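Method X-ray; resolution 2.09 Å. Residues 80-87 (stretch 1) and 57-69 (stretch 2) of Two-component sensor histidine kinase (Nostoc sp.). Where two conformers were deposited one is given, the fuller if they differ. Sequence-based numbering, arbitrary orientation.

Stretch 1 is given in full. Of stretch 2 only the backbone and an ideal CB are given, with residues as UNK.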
# COMPACT_ATOMS: atom_id res chain seq x y z
N THR A 80 -3.83 -17.51 -0.09
CA THR A 80 -3.52 -17.05 1.27
C THR A 80 -3.26 -18.28 2.13
O THR A 80 -4.03 -19.25 2.06
CB THR A 80 -4.70 -16.23 1.89
OG1 THR A 80 -4.85 -14.99 1.20
CG2 THR A 80 -4.45 -15.93 3.37
N PHE A 81 -2.20 -18.26 2.93
CA PHE A 81 -1.88 -19.39 3.80
C PHE A 81 -0.92 -18.99 4.93
O PHE A 81 -0.32 -17.92 4.89
CB PHE A 81 -1.27 -20.53 2.97
CG PHE A 81 0.07 -20.19 2.38
CD1 PHE A 81 0.16 -19.53 1.17
CD2 PHE A 81 1.24 -20.52 3.05
CE1 PHE A 81 1.40 -19.22 0.63
CE2 PHE A 81 2.47 -20.20 2.51
CZ PHE A 81 2.55 -19.55 1.30
N LYS A 82 -0.78 -19.87 5.93
CA LYS A 82 0.06 -19.57 7.09
C LYS A 82 1.44 -20.17 6.94
O LYS A 82 1.60 -21.28 6.44
CB LYS A 82 -0.52 -20.18 8.37
CG LYS A 82 -1.98 -19.92 8.61
CD LYS A 82 -2.21 -18.57 9.26
CE LYS A 82 -3.65 -18.14 9.04
NZ LYS A 82 -3.90 -17.96 7.59
N THR A 83 2.45 -19.45 7.40
CA THR A 83 3.74 -20.06 7.61
C THR A 83 4.40 -19.41 8.82
O THR A 83 3.83 -18.53 9.44
CB THR A 83 4.60 -19.93 6.36
OG1 THR A 83 5.71 -20.83 6.44
CG2 THR A 83 5.08 -18.49 6.18
N ARG A 84 5.60 -19.88 9.18
CA ARG A 84 6.36 -19.26 10.26
C ARG A 84 7.50 -18.46 9.66
O ARG A 84 8.16 -18.93 8.73
CB ARG A 84 6.94 -20.32 11.20
CG ARG A 84 5.88 -21.18 11.89
CD ARG A 84 6.52 -22.19 12.81
NE ARG A 84 7.28 -23.19 12.07
CZ ARG A 84 8.30 -23.89 12.58
NH1 ARG A 84 8.71 -23.69 13.83
NH2 ARG A 84 8.93 -24.78 11.82
N TYR A 85 7.72 -17.26 10.18
CA TYR A 85 8.88 -16.46 9.82
C TYR A 85 9.90 -16.41 10.95
O TYR A 85 9.53 -16.46 12.13
CB TYR A 85 8.46 -15.02 9.54
CG TYR A 85 7.85 -14.77 8.18
CD1 TYR A 85 7.56 -15.81 7.30
CD2 TYR A 85 7.57 -13.47 7.77
CE1 TYR A 85 7.00 -15.55 6.04
CE2 TYR A 85 7.02 -13.21 6.52
CZ TYR A 85 6.74 -14.25 5.66
OH TYR A 85 6.19 -13.98 4.42
N ARG A 86 11.18 -16.32 10.60
CA ARG A 86 12.22 -16.05 11.58
C ARG A 86 12.79 -14.67 11.31
O ARG A 86 13.19 -14.37 10.18
CB ARG A 86 13.34 -17.08 11.54
CG ARG A 86 14.46 -16.76 12.52
CD ARG A 86 15.65 -17.68 12.37
NE ARG A 86 15.30 -19.07 12.68
CZ ARG A 86 15.30 -20.07 11.80
NH1 ARG A 86 15.64 -19.85 10.53
NH2 ARG A 86 14.98 -21.29 12.19
N SER A 87 12.82 -13.84 12.34
CA SER A 87 13.29 -12.48 12.20
C SER A 87 14.79 -12.43 12.45
O SER A 87 15.37 -13.41 12.91
CB SER A 87 12.57 -11.56 13.18
OG SER A 87 12.90 -11.89 14.51
N UNK A 57 16.38 -13.75 0.06
CA UNK A 57 15.34 -14.59 -0.52
C UNK A 57 14.30 -14.89 0.55
O UNK A 57 14.61 -14.89 1.74
CB UNK A 57 15.93 -15.88 -1.09
N UNK A 58 13.06 -15.15 0.12
CA UNK A 58 12.00 -15.59 1.03
C UNK A 58 12.47 -16.77 1.88
O UNK A 58 12.09 -16.91 3.04
CB UNK A 58 10.74 -15.97 0.24
N UNK A 59 13.30 -17.61 1.30
CA UNK A 59 13.77 -18.81 1.97
C UNK A 59 14.65 -18.48 3.18
O UNK A 59 14.88 -19.34 4.04
CB UNK A 59 14.54 -19.69 0.98
N UNK A 60 15.15 -17.25 3.26
CA UNK A 60 15.98 -16.83 4.40
C UNK A 60 15.14 -16.38 5.59
O UNK A 60 15.67 -16.19 6.68
CB UNK A 60 16.92 -15.70 3.98
N UNK A 61 13.84 -16.17 5.37
CA UNK A 61 12.88 -15.70 6.38
C UNK A 61 11.83 -16.77 6.68
O UNK A 61 11.47 -17.02 7.81
CB UNK A 61 12.20 -14.41 5.91
N UNK A 62 11.29 -17.36 5.62
CA UNK A 62 10.22 -18.34 5.76
C UNK A 62 10.80 -19.67 6.21
O UNK A 62 11.35 -20.42 5.41
CB UNK A 62 9.45 -18.50 4.45
N UNK A 63 10.71 -19.92 7.50
CA UNK A 63 11.21 -21.16 8.09
C UNK A 63 10.66 -22.40 7.39
O UNK A 63 11.34 -23.41 7.28
CB UNK A 63 10.86 -21.21 9.58
N UNK A 64 9.42 -22.32 6.93
CA UNK A 64 8.76 -23.50 6.38
C UNK A 64 8.69 -23.47 4.86
O UNK A 64 7.86 -24.14 4.26
CB UNK A 64 7.35 -23.63 6.96
N UNK A 65 9.59 -22.70 4.26
CA UNK A 65 9.57 -22.45 2.82
C UNK A 65 9.53 -23.74 1.99
O UNK A 65 8.77 -23.85 1.03
CB UNK A 65 10.80 -21.63 2.43
N UNK A 66 10.34 -24.72 2.36
CA UNK A 66 10.43 -25.96 1.59
C UNK A 66 9.20 -26.85 1.79
O UNK A 66 9.01 -27.83 1.08
CB UNK A 66 11.69 -26.73 1.98
N UNK A 67 8.35 -26.49 2.75
CA UNK A 67 7.13 -27.25 2.99
C UNK A 67 6.01 -26.91 2.01
O UNK A 67 5.12 -27.73 1.79
CB UNK A 67 6.65 -27.01 4.42
N UNK A 68 6.03 -25.70 1.45
CA UNK A 68 4.96 -25.25 0.57
C UNK A 68 5.03 -25.91 -0.80
O UNK A 68 6.11 -26.11 -1.35
CB UNK A 68 5.01 -23.73 0.42
N UNK A 69 3.87 -26.23 -1.36
CA UNK A 69 3.82 -26.79 -2.70
C UNK A 69 3.80 -25.62 -3.67
O UNK A 69 2.75 -25.28 -4.24
CB UNK A 69 2.61 -27.70 -2.89

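Positions 57 to 60 lie to one side of the strand. At 57 and 59 CB is far from stretch 1, so polar residues would suit; they are Asn57 and Gln59, and Asn57 OD1 accepts from Gln59 N at 2.9 Å. Position 58 points sideways with nothing near its CB, but a long apolar chain could reach in; it is Leu58, whose CD1 lies 4.1 Å from Tyr85 OH. Position 60 points away, which favours a polar residue; Asp60 holds the backbone N of Asn57 with OD2 at 2.9 Å, and a water joins Asp60 O to Arg86 O.

At 61 the backbone already pays its way, its O accepting from Arg86 N at 2.9 Å. The CB sits 4.9 Å from Tyr85 CG, so a branched or other apolar chain would suit. The residue is Ile61, which lays CG2 over one face of the Tyr85 ring, 3.9 Å from its centroid.

Position 62 bridges Tyr85 through the backbone, with CA atoms 4.7 Å apart. Its CB points sideways, yet the hydroxyl of Thr83 is within range of a short chain with a carboxylate or amide: Asp or Asn could serve. Asp62 takes the hydrogen bond from Thr83 OG1 to OD1 at 2.7 Å. The same OD1 accepts from the backbone N of position 64 at 2.9 Å, bracing the type I turn that begins here.

At 63 the CB faces the strand, 3.6 Å from Arg84 O, and the N gives that oxygen a weak hydrogen bond of 3.0 Å. Two arginine chains offer aliphatic stems and flat guanidinium faces, inviting a compact branched residue such as Val, Ile or Thr. Val63 lies against one face of each guanidinium, CG1 at Arg84 and CG2 at Arg86.

Position 64 also points toward the strand, its CB a tight 3.3 Å from Thr83 OG1. The arginine at 84 brings its charge close, so Asp or Glu is the natural guess. Asp64 answers with a two-pronged salt bridge: Arg84 NE to OD2 at 2.9 Å and Arg84 NH2 to OD1 at 3.0 Å.

Positions 65, 66 and 67 form a 3-10 segment whose CB atoms have no strand atom nearby, leaving choice wide; Phe65, Ala66 and Leu67 make no contact.

At 68 CB points toward the strand, 4.8 Å from Phe81 CE2, where an aromatic or long apolar chain would fit. His68 receives the edge of Phe81 on its ring face, centroids 4.8 Å apart, while its NE2 donates to Asp62 OD2 at 2.9 Å.

Position 69 is out of reach; Asp69 caps the helix that follows.

Stretch 2, residues 57-69: NLQDIDVDFALHD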
# COMPACT_ATOMS: atom_id res chain seq x y z
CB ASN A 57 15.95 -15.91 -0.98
CG ASN A 57 15.04 -16.67 -1.90
OD1 ASN A 57 14.29 -17.55 -1.47
ND2 ASN A 57 15.11 -16.36 -3.18
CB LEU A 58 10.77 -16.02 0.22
CG LEU A 58 9.61 -16.51 1.07
CD1 LEU A 58 9.17 -15.39 2.00
CD2 LEU A 58 8.45 -17.00 0.20
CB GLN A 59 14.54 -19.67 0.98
CG GLN A 59 14.96 -21.01 1.52
CD GLN A 59 15.65 -21.87 0.46
OE1 GLN A 59 15.64 -23.10 0.55
NE2 GLN A 59 16.24 -21.23 -0.54
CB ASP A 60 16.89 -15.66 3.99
CG ASP A 60 17.81 -16.02 2.84
OD1 ASP A 60 18.27 -17.18 2.78
OD2 ASP A 60 18.07 -15.14 1.99
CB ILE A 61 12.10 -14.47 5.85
CG1 ILE A 61 13.05 -13.39 5.32
CG2 ILE A 61 11.17 -13.90 6.92
CD1 ILE A 61 13.70 -12.58 6.38
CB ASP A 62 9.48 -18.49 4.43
CG ASP A 62 8.26 -19.38 4.53
OD1 ASP A 62 8.12 -20.11 5.54
OD2 ASP A 62 7.44 -19.36 3.60
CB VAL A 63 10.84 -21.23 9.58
CG1 VAL A 63 11.34 -22.54 10.19
CG2 VAL A 63 11.42 -20.05 10.32
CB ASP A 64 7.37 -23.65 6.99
CG ASP A 64 7.43 -23.93 8.48
OD1 ASP A 64 8.36 -24.65 8.92
OD2 ASP A 64 6.56 -23.43 9.22
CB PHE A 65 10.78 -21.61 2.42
CG PHE A 65 10.90 -21.38 0.95
CD1 PHE A 65 11.58 -22.27 0.14
CD2 PHE A 65 10.35 -20.25 0.36
CE1 PHE A 65 11.71 -22.06 -1.22
CE2 PHE A 65 10.47 -20.02 -0.99
CZ PHE A 65 11.14 -20.93 -1.78
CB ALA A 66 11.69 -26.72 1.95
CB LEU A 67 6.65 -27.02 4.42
CG LEU A 67 7.25 -27.94 5.49
CD1 LEU A 67 8.73 -28.22 5.25
CD2 LEU A 67 7.02 -27.34 6.87
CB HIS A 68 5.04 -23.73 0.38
CG HIS A 68 5.19 -22.98 1.65
ND1 HIS A 68 4.60 -23.38 2.83
CD2 HIS A 68 5.88 -21.85 1.94
CE1 HIS A 68 4.92 -22.53 3.79
NE2 HIS A 68 5.69 -21.59 3.28
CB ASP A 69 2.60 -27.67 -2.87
CG ASP A 69 2.53 -28.31 -4.25
OD1 ASP A 69 3.19 -27.80 -5.18
OD2 ASP A 69 1.82 -29.32 -4.39
O HOH W 1 15.78 -14.87 9.12
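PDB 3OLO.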